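Local coordinates for bifunctional endomannanase/endoglucanase (Caldanaerobius polysaccharolyticus, PDB 3W0K), which probably hydrolyses internal linkages of beta-mannans and of cellulose-like beta-glucans as a family 5 glycoside hydrolase, at residues F6-M11 with K26-L31; G257-F262 with Y288-F293; D276-Y281 with D323-N328. All blocks are in the same frame, centred on the assembly; numbering follows the deposited sequence.

Contact 1: residues F6-M11 with K26-L31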
loop_
_atom_site.group_PDB
_atom_site.type_symbol
_atom_site.label_atom_id
_atom_site.label_comp_id
_atom_site.label_asym_id
_atom_site.label_seq_id
_atom_site.Cartn_x
_atom_site.Cartn_y
_atom_site.Cartn_z
ATOM N N PHE A 6 4.242 -4.537 7.179
ATOM C CA PHE A 6 3.107 -5.184 6.542
ATOM C C PHE A 6 1.876 -4.298 6.508
ATOM O O PHE A 6 1.743 -3.354 7.296
ATOM C CB PHE A 6 2.712 -6.436 7.344
ATOM C CG PHE A 6 3.797 -7.467 7.456
ATOM C CD1 PHE A 6 3.829 -8.552 6.588
ATOM C CD2 PHE A 6 4.792 -7.348 8.420
ATOM C CE1 PHE A 6 4.839 -9.505 6.678
ATOM C CE2 PHE A 6 5.811 -8.294 8.521
ATOM C CZ PHE A 6 5.833 -9.377 7.645
ATOM N N ASN A 7 0.982 -4.606 5.576
ATOM C CA ASN A 7 -0.298 -3.918 5.494
ATOM C C ASN A 7 -1.248 -4.788 6.321
ATOM O O ASN A 7 -1.100 -6.016 6.359
ATOM C CB ASN A 7 -0.835 -3.897 4.060
ATOM C CG ASN A 7 -0.164 -2.867 3.184
ATOM O OD1 ASN A 7 -0.755 -1.834 2.871
ATOM N ND2 ASN A 7 1.043 -3.172 2.716
ATOM N N PHE A 8 -2.194 -4.154 7.006
ATOM C CA PHE A 8 -3.196 -4.868 7.785
ATOM C C PHE A 8 -4.556 -4.388 7.311
ATOM O O PHE A 8 -4.762 -3.195 7.094
ATOM C CB PHE A 8 -3.005 -4.654 9.287
ATOM C CG PHE A 8 -1.919 -5.511 9.879
ATOM C CD1 PHE A 8 -2.154 -6.854 10.159
ATOM C CD2 PHE A 8 -0.658 -4.980 10.134
ATOM C CE1 PHE A 8 -1.148 -7.659 10.687
ATOM C CE2 PHE A 8 0.357 -5.774 10.661
ATOM C CZ PHE A 8 0.109 -7.120 10.939
ATOM N N GLN A 9 -5.470 -5.336 7.138
ATOM C CA GLN A 9 -6.801 -5.067 6.619
ATOM C C GLN A 9 -7.923 -4.940 7.659
ATOM O O GLN A 9 -9.088 -5.226 7.364
ATOM C CB GLN A 9 -7.135 -6.152 5.582
ATOM C CG GLN A 9 -6.277 -6.103 4.292
ATOM C CD GLN A 9 -4.811 -6.511 4.479
ATOM O OE1 GLN A 9 -3.905 -5.884 3.919
ATOM N NE2 GLN A 9 -4.580 -7.574 5.233
ATOM N N TRP A 10 -7.580 -4.421 8.835
ATOM C CA TRP A 10 -8.535 -4.264 9.935
ATOM C C TRP A 10 -9.767 -3.407 9.632
ATOM O O TRP A 10 -10.835 -3.643 10.190
ATOM C CB TRP A 10 -7.824 -3.722 11.176
ATOM C CG TRP A 10 -6.609 -4.514 11.577
ATOM C CD1 TRP A 10 -6.408 -5.856 11.415
ATOM C CD2 TRP A 10 -5.430 -4.005 12.206
ATOM N NE1 TRP A 10 -5.174 -6.213 11.905
ATOM C CE2 TRP A 10 -4.553 -5.096 12.398
ATOM C CE3 TRP A 10 -5.028 -2.730 12.629
ATOM C CZ2 TRP A 10 -3.297 -4.952 12.995
ATOM C CZ3 TRP A 10 -3.777 -2.587 13.223
ATOM C CH2 TRP A 10 -2.927 -3.693 13.399
ATOM N N MET A 11 -9.618 -2.420 8.749
ATOM C CA MET A 11 -10.725 -1.532 8.377
ATOM C C MET A 11 -10.661 -1.331 6.861
ATOM O O MET A 11 -10.986 -0.265 6.329
ATOM C CB MET A 11 -10.580 -0.187 9.105
ATOM C CG MET A 11 -11.818 0.698 9.052
ATOM S SD MET A 11 -11.588 2.348 9.774
ATOM C CE MET A 11 -11.194 1.917 11.398
ATOM N N LYS A 26 -1.246 -9.450 18.759
ATOM C CA LYS A 26 -0.318 -10.572 18.639
ATOM C C LYS A 26 0.532 -10.438 17.373
ATOM O O LYS A 26 1.733 -10.714 17.394
ATOM C CB LYS A 26 -1.066 -11.907 18.659
ATOM C CG LYS A 26 -1.663 -12.254 20.021
ATOM C CD LYS A 26 -2.385 -13.599 19.984
ATOM C CE LYS A 26 -2.974 -13.965 21.340
ATOM N NZ LYS A 26 -4.060 -13.037 21.770
ATOM N N ALA A 27 -0.081 -9.995 16.276
ATOM C CA ALA A 27 0.652 -9.800 15.026
ATOM C C ALA A 27 1.644 -8.649 15.192
ATOM O O ALA A 27 2.788 -8.737 14.746
ATOM C CB ALA A 27 -0.311 -9.505 13.869
ATOM N N LEU A 28 1.206 -7.573 15.844
ATOM C CA LEU A 28 2.078 -6.425 16.068
ATOM C C LEU A 28 3.279 -6.819 16.928
ATOM O O LEU A 28 4.389 -6.337 16.700
ATOM C CB LEU A 28 1.304 -5.266 16.703
ATOM C CG LEU A 28 0.214 -4.630 15.833
ATOM C CD1 LEU A 28 -0.474 -3.515 16.601
ATOM C CD2 LEU A 28 0.818 -4.086 14.548
ATOM N N ASP A 29 3.057 -7.702 17.904
ATOM C CA ASP A 29 4.140 -8.184 18.764
ATOM C C ASP A 29 5.151 -8.947 17.909
ATOM O O ASP A 29 6.358 -8.836 18.116
ATOM C CB ASP A 29 3.608 -9.110 19.866
ATOM C CG ASP A 29 2.988 -8.356 21.035
ATOM O OD1 ASP A 29 3.240 -7.140 21.192
ATOM O OD2 ASP A 29 2.260 -8.998 21.819
ATOM N N PHE A 30 4.658 -9.715 16.939
ATOM C CA PHE A 30 5.549 -10.463 16.056
ATOM C C PHE A 30 6.418 -9.497 15.253
ATOM O O PHE A 30 7.628 -9.690 15.146
ATOM C CB PHE A 30 4.758 -11.375 15.109
ATOM C CG PHE A 30 5.626 -12.201 14.199
ATOM C CD1 PHE A 30 5.948 -13.515 14.527
ATOM C CD2 PHE A 30 6.134 -11.663 13.018
ATOM C CE1 PHE A 30 6.762 -14.278 13.697
ATOM C CE2 PHE A 30 6.953 -12.417 12.177
ATOM C CZ PHE A 30 7.267 -13.730 12.517
ATOM N N LEU A 31 5.801 -8.461 14.688
ATOM C CA LEU A 31 6.549 -7.476 13.915
ATOM C C LEU A 31 7.675 -6.884 14.758
ATOM O O LEU A 31 8.829 -6.853 14.334
ATOM C CB LEU A 31 5.632 -6.352 13.424
ATOM C CG LEU A 31 5.008 -6.501 12.035
ATOM C CD1 LEU A 31 4.065 -7.692 11.992
ATOM C CD2 LEU A 31 4.261 -5.220 11.695
#
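F6, F8 and W10 meet A27, L28 and L31 where the first strand of a TIM barrel runs into its loop and is covered by helix 25-33, the helix of the first beta-alpha-beta unit. The contact is apolar throughout. L31 touches two rings with its branch: L31 CG and L31 CD1 are both 3.7 Å from F6 CD2, and L31 CD2 comes to the edge of F8, 4.1 Å from F8 CE2. An alanine at L31 would probably leave the F6 ring and the edge of F8 without the branch that covers them, opening a gap between the two phenyl rings and the helix. One turn back, A27 offers its CB to the tip of F8, at 3.8 Å from both CE1 and CZ. F8 and L31 also both touch V39 of strand 38-44, the next strand of the barrel.

Within 6-11 the rings of F8 and W10 pack on each other. Both residues have CG anti to the carbonyl carbon (chi1 -80° and -53°), which sets each CG beside its own backbone N, on bonds that start toward the helix. W10 comes over one face of F8, with W10 CZ2 3.4 Å above the ring plane near the rim. In return, F8 CB sits over a face of the indole. At the far corner of the W10 ring, L28 CD2 lies in the indole plane, 3.9 Å from W10 CH2.

Contact 2: residues G257-F262 with Y288-F293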
loop_
_atom_site.group_PDB
_atom_site.type_symbol
_atom_site.label_atom_id
_atom_site.label_comp_id
_atom_site.label_asym_id
_atom_site.label_seq_id
_atom_site.Cartn_x
_atom_site.Cartn_y
_atom_site.Cartn_z
ATOM N N GLY A 257 5.024 0.619 -0.837
ATOM C CA GLY A 257 3.863 0.497 0.035
ATOM C C GLY A 257 3.194 -0.859 0.081
ATOM O O GLY A 257 2.569 -1.210 1.088
ATOM N N GLU A 258 3.250 -1.580 -1.035
ATOM C CA GLU A 258 2.684 -2.921 -1.135
ATOM C C GLU A 258 3.500 -3.732 -2.119
ATOM O O GLU A 258 3.982 -3.206 -3.124
ATOM C CB GLU A 258 1.270 -2.921 -1.715
ATOM C CG GLU A 258 0.187 -2.160 -0.986
ATOM C CD GLU A 258 -1.145 -2.255 -1.718
ATOM O OE1 GLU A 258 -1.338 -3.196 -2.523
ATOM O OE2 GLU A 258 -2.013 -1.389 -1.484
ATOM N N PHE A 259 3.632 -5.018 -1.820
ATOM C CA PHE A 259 4.297 -5.963 -2.704
ATOM C C PHE A 259 3.958 -7.363 -2.228
ATOM O O PHE A 259 3.444 -7.548 -1.121
ATOM C CB PHE A 259 5.822 -5.738 -2.800
ATOM C CG PHE A 259 6.621 -6.359 -1.687
ATOM C CD1 PHE A 259 7.461 -7.442 -1.944
ATOM C CD2 PHE A 259 6.580 -5.835 -0.401
ATOM C CE1 PHE A 259 8.253 -7.990 -0.934
ATOM C CE2 PHE A 259 7.367 -6.376 0.618
ATOM C CZ PHE A 259 8.205 -7.455 0.350
ATOM N N GLY A 260 4.178 -8.346 -3.090
ATOM C CA GLY A 260 3.890 -9.710 -2.701
ATOM C C GLY A 260 3.375 -10.560 -3.835
ATOM O O GLY A 260 3.225 -10.093 -4.967
ATOM N N CYS A 261 3.051 -11.802 -3.501
ATOM C CA CYS A 261 2.560 -12.762 -4.474
ATOM C C CYS A 261 1.352 -13.506 -3.922
ATOM O O CYS A 261 1.318 -13.863 -2.742
ATOM C CB CYS A 261 3.680 -13.756 -4.790
ATOM S SG CYS A 261 3.289 -14.965 -6.058
ATOM N N PHE A 262 0.363 -13.737 -4.784
ATOM C CA PHE A 262 -0.854 -14.454 -4.413
ATOM C C PHE A 262 -0.493 -15.922 -4.140
ATOM O O PHE A 262 0.625 -16.354 -4.437
ATOM C CB PHE A 262 -1.884 -14.319 -5.537
ATOM C CG PHE A 262 -3.280 -14.725 -5.153
ATOM C CD1 PHE A 262 -3.837 -14.328 -3.942
ATOM C CD2 PHE A 262 -4.053 -15.486 -6.026
ATOM C CE1 PHE A 262 -5.143 -14.680 -3.607
ATOM C CE2 PHE A 262 -5.360 -15.843 -5.699
ATOM C CZ PHE A 262 -5.905 -15.438 -4.488
ATOM N N TYR A 288 10.073 -1.584 2.394
ATOM C CA TYR A 288 8.981 -2.301 1.742
ATOM C C TYR A 288 7.984 -2.876 2.735
ATOM O O TYR A 288 8.340 -3.209 3.864
ATOM C CB TYR A 288 9.538 -3.408 0.832
ATOM C CG TYR A 288 10.655 -4.229 1.444
ATOM C CD1 TYR A 288 10.380 -5.289 2.304
ATOM C CD2 TYR A 288 11.988 -3.952 1.143
ATOM C CE1 TYR A 288 11.408 -6.060 2.851
ATOM C CE2 TYR A 288 13.025 -4.717 1.683
ATOM C CZ TYR A 288 12.725 -5.766 2.533
ATOM O OH TYR A 288 13.741 -6.528 3.058
ATOM N N SER A 289 6.730 -2.979 2.300
ATOM C CA SER A 289 5.648 -3.491 3.133
ATOM C C SER A 289 4.851 -4.552 2.374
ATOM O O SER A 289 4.265 -4.265 1.330
ATOM C CB SER A 289 4.729 -2.333 3.541
ATOM O OG SER A 289 3.714 -2.756 4.431
ATOM N N LEU A 290 4.847 -5.777 2.895
ATOM C CA LEU A 290 4.129 -6.889 2.269
ATOM C C LEU A 290 2.621 -6.658 2.399
ATOM O O LEU A 290 2.156 -6.127 3.413
ATOM C CB LEU A 290 4.533 -8.212 2.932
ATOM C CG LEU A 290 4.340 -9.492 2.116
ATOM C CD1 LEU A 290 5.289 -9.512 0.925
ATOM C CD2 LEU A 290 4.590 -10.699 3.000
ATOM N N TRP A 291 1.858 -7.055 1.383
ATOM C CA TRP A 291 0.410 -6.840 1.406
ATOM C C TRP A 291 -0.327 -7.501 2.574
ATOM O O TRP A 291 -1.240 -6.906 3.139
ATOM C CB TRP A 291 -0.230 -7.214 0.065
ATOM C CG TRP A 291 -1.726 -7.058 0.074
ATOM C CD1 TRP A 291 -2.648 -8.025 -0.194
ATOM C CD2 TRP A 291 -2.469 -5.879 0.423
ATOM N NE1 TRP A 291 -3.922 -7.527 -0.027
ATOM C CE2 TRP A 291 -3.838 -6.213 0.352
ATOM C CE3 TRP A 291 -2.109 -4.576 0.795
ATOM C CZ2 TRP A 291 -4.851 -5.291 0.640
ATOM C CZ3 TRP A 291 -3.119 -3.656 1.082
ATOM C CH2 TRP A 291 -4.472 -4.022 1.003
ATOM N N ASN A 292 0.042 -8.731 2.920
ATOM C CA ASN A 292 -0.599 -9.417 4.048
ATOM C C ASN A 292 0.454 -9.898 5.038
ATOM O O ASN A 292 1.630 -10.049 4.689
ATOM C CB ASN A 292 -1.351 -10.686 3.607
ATOM C CG ASN A 292 -2.594 -10.416 2.787
ATOM O OD1 ASN A 292 -2.989 -11.255 1.981
ATOM N ND2 ASN A 292 -3.254 -9.291 3.029
ATOM N N PHE A 293 0.027 -10.091 6.284
ATOM C CA PHE A 293 0.875 -10.674 7.316
ATOM C C PHE A 293 0.293 -12.091 7.297
ATOM O O PHE A 293 0.975 -13.055 6.955
ATOM C CB PHE A 293 0.662 -10.014 8.679
ATOM C CG PHE A 293 1.369 -10.718 9.796
ATOM C CD1 PHE A 293 2.758 -10.756 9.838
ATOM C CD2 PHE A 293 0.647 -11.398 10.775
ATOM C CE1 PHE A 293 3.422 -11.466 10.838
ATOM C CE2 PHE A 293 1.300 -12.110 11.779
ATOM C CZ PHE A 293 2.692 -12.143 11.808
#
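Y288 turns its ring against F259: CD1 is 3.6 Å from F259 CE2, the two rings meeting obliquely, while its hydroxyl goes outward to the carbonyl of L325. Next, S289 contributes mostly backbone. Its carbonyl O lies at the edge of the F259 ring, 3.3 Å from CD2, and also takes a CA-H...O contact from E258 CA at 3.2 Å; its CB packs on G257 O. L290 then sets a methyl over the phenyl face. L290 CD1 is 3.7 Å from the centroid of the F259 ring and 15° off its normal, a CH-pi contact. W291 N donates to F259 O at 3.0 Å (154° at the hydrogen), tying the strand ends together. The W291 side chain, with CG anti to its backbone N, runs beside E258 in the same direction. E258 OE1 stands 3.6 Å above one face of the indole, toward its rim, with carboxylate and ring 30° apart. R40, R196 and Y198 grip that carboxylate, and a bound Tris molecule, probably from crystallisation, bonds to OE2. This is the C-terminal mouth of a TIM barrel at strands seven and eight, and E258 is placed consistently with the nucleophile glutamate of family 5 glycoside hydrolases.

Contact 3: residues D276-Y281 with D323-N328; sequences DVLSLY and DLLVEN
L278 reaches from helix 267-284 toward L324 and L325 of helix 319-327 and N328 just beyond its end, in the outer layer of the TIM barrel. The first of these helices links strands seven and eight of the barrel; the second follows strand eight near the end of the chain. Starting at the root of L278, CB lies 3.6 Å from N328 ND2 and close to N328 CG, aliphatic carbon against the amide. CG stands anti to the carbonyl carbon (chi1 -72°), and beyond it the two methyls part. CD1 goes to L324, meeting its CB at 3.8 Å, with the two side chains crossing at about a right angle. The same methyl touches L325 CD2 at 4.1 Å, and L278 CD2 lies next to that L325 methyl as well. Inward, the leucine also touches F259 and Y288 on the barrel strands.

N328, the first residue to leave helical backbone angles, folds its amide back on its own helix. ND2 donates to L324 O at 2.9 Å, fairly straight at 162°, with L324 O close to the plane of the N328 amide. This bond fixes the turn of the amide, and L324 O takes the backbone N-H of N328 as well. The other end of the amide is turned to helix 267-284, where N328 OD1 sits 3.5 Å from S279 CA and close to L278 O, an acceptor facing an acceptor.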
loop_
_atom_site.group_PDB
_atom_site.type_symbol
_atom_site.label_atom_id
_atom_site.label_comp_id
_atom_site.label_asym_id
_atom_site.label_seq_id
_atom_site.Cartn_x
_atom_site.Cartn_y
_atom_site.Cartn_z
ATOM N N ASP A 276 14.572 -11.687 -6.450
ATOM C CA ASP A 276 14.909 -10.598 -7.360
ATOM C C ASP A 276 14.426 -9.234 -6.872
ATOM O O ASP A 276 15.217 -8.294 -6.790
ATOM C CB ASP A 276 14.355 -10.863 -8.760
ATOM C CG ASP A 276 15.261 -11.743 -9.598
ATOM O OD1 ASP A 276 16.369 -12.096 -9.137
ATOM O OD2 ASP A 276 14.865 -12.067 -10.732
ATOM N N VAL A 277 13.138 -9.118 -6.548
ATOM C CA VAL A 277 12.617 -7.829 -6.090
ATOM C C VAL A 277 13.232 -7.370 -4.778
ATOM O O VAL A 277 13.623 -6.216 -4.655
ATOM C CB VAL A 277 11.063 -7.786 -5.996
ATOM C CG1 VAL A 277 10.450 -7.955 -7.377
ATOM C CG2 VAL A 277 10.539 -8.837 -5.034
ATOM N N LEU A 278 13.373 -8.284 -3.820
ATOM C CA LEU A 278 13.957 -7.927 -2.531
ATOM C C LEU A 278 15.432 -7.538 -2.648
ATOM O O LEU A 278 15.872 -6.591 -1.995
ATOM C CB LEU A 278 13.755 -9.051 -1.511
ATOM C CG LEU A 278 12.315 -9.198 -1.008
ATOM C CD1 LEU A 278 12.157 -10.481 -0.213
ATOM C CD2 LEU A 278 11.932 -7.990 -0.161
ATOM N N SER A 279 16.189 -8.242 -3.492
ATOM C CA SER A 279 17.604 -7.906 -3.676
ATOM C C SER A 279 17.711 -6.521 -4.311
ATOM O O SER A 279 18.639 -5.768 -4.020
ATOM C CB SER A 279 18.338 -8.961 -4.518
ATOM O OG SER A 279 17.831 -9.043 -5.835
ATOM N N LEU A 280 16.748 -6.179 -5.165
ATOM C CA LEU A 280 16.726 -4.862 -5.790
ATOM C C LEU A 280 16.414 -3.803 -4.737
ATOM O O LEU A 280 17.028 -2.741 -4.722
ATOM C CB LEU A 280 15.686 -4.798 -6.909
ATOM C CG LEU A 280 16.105 -5.394 -8.251
ATOM C CD1 LEU A 280 14.961 -5.296 -9.237
ATOM C CD2 LEU A 280 17.329 -4.648 -8.780
ATOM N N TYR A 281 15.462 -4.095 -3.853
ATOM C CA TYR A 281 15.101 -3.144 -2.804
ATOM C C TYR A 281 16.288 -2.886 -1.876
ATOM O O TYR A 281 16.508 -1.755 -1.449
ATOM C CB TYR A 281 13.897 -3.643 -1.996
ATOM C CG TYR A 281 12.621 -3.801 -2.797
ATOM C CD1 TYR A 281 12.460 -3.180 -4.040
ATOM C CD2 TYR A 281 11.581 -4.593 -2.320
ATOM C CE1 TYR A 281 11.291 -3.352 -4.786
ATOM C CE2 TYR A 281 10.412 -4.770 -3.051
ATOM C CZ TYR A 281 10.274 -4.151 -4.282
ATOM O OH TYR A 281 9.122 -4.352 -5.004
ATOM N N ASP A 323 12.935 -14.923 6.270
ATOM C CA ASP A 323 14.375 -14.684 6.228
ATOM C C ASP A 323 14.749 -13.729 5.100
ATOM O O ASP A 323 15.611 -12.867 5.275
ATOM C CB ASP A 323 15.149 -16.002 6.101
ATOM C CG ASP A 323 15.188 -16.790 7.405
ATOM O OD1 ASP A 323 14.744 -16.273 8.455
ATOM O OD2 ASP A 323 15.673 -17.939 7.380
ATOM N N LEU A 324 14.090 -13.872 3.952
ATOM C CA LEU A 324 14.343 -12.990 2.814
ATOM C C LEU A 324 13.927 -11.559 3.149
ATOM O O LEU A 324 14.611 -10.606 2.785
ATOM C CB LEU A 324 13.585 -13.472 1.577
ATOM C CG LEU A 324 14.183 -14.667 0.837
ATOM C CD1 LEU A 324 13.251 -15.100 -0.281
ATOM C CD2 LEU A 324 15.554 -14.291 0.289
ATOM N N LEU A 325 12.808 -11.416 3.854
ATOM C CA LEU A 325 12.320 -10.094 4.239
ATOM C C LEU A 325 13.296 -9.411 5.195
ATOM O O LEU A 325 13.531 -8.209 5.102
ATOM C CB LEU A 325 10.940 -10.198 4.892
ATOM C CG LEU A 325 9.798 -10.658 3.981
ATOM C CD1 LEU A 325 8.532 -10.836 4.802
ATOM C CD2 LEU A 325 9.567 -9.649 2.864
ATOM N N VAL A 326 13.883 -10.191 6.096
ATOM C CA VAL A 326 14.833 -9.661 7.070
ATOM C C VAL A 326 16.202 -9.374 6.451
ATOM O O VAL A 326 16.795 -8.323 6.695
ATOM C CB VAL A 326 15.000 -10.636 8.267
ATOM C CG1 VAL A 326 16.109 -10.163 9.200
ATOM C CG2 VAL A 326 13.689 -10.754 9.025
ATOM N N GLU A 327 16.682 -10.306 5.631
ATOM C CA GLU A 327 17.986 -10.191 4.983
ATOM C C GLU A 327 18.137 -8.986 4.059
ATOM O O GLU A 327 19.233 -8.437 3.922
ATOM C CB GLU A 327 18.296 -11.491 4.226
ATOM C CG GLU A 327 19.519 -11.453 3.298
ATOM C CD GLU A 327 20.842 -11.204 4.020
ATOM O OE1 GLU A 327 20.959 -11.525 5.224
ATOM O OE2 GLU A 327 21.778 -10.692 3.366
ATOM N N ASN A 328 17.039 -8.552 3.450
ATOM C CA ASN A 328 17.107 -7.427 2.529
ATOM C C ASN A 328 16.840 -6.037 3.096
ATOM O O ASN A 328 16.653 -5.074 2.350
ATOM C CB ASN A 328 16.285 -7.729 1.281
ATOM C CG ASN A 328 16.927 -8.807 0.434
ATOM O OD1 ASN A 328 17.884 -8.543 -0.295
ATOM N ND2 ASN A 328 16.458 -10.042 0.581
#

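Contacts 1 and 2 meet where the barrel closes between strand 4-7 and strand 287-290, their centres about 12 Å apart. N7 spans the join with two probable hydrogen bonds, N7 N to L290 O at 2.9 Å and N7 ND2 to G257 O at 3.0 Å, and its OD1 bonds to R40, which also pairs with E258 by the bound Tris. Contact 3 lies outside the barrel wall, again about 12 Å from contact 2 between centres. Y288 joins those two: its OH is 2.7 Å from L325 O, and its CZ is 3.6 Å from L278 CD2. Contacts 1 and 3, about 20 Å apart between centres, touch through F6 CZ and L325 CD1.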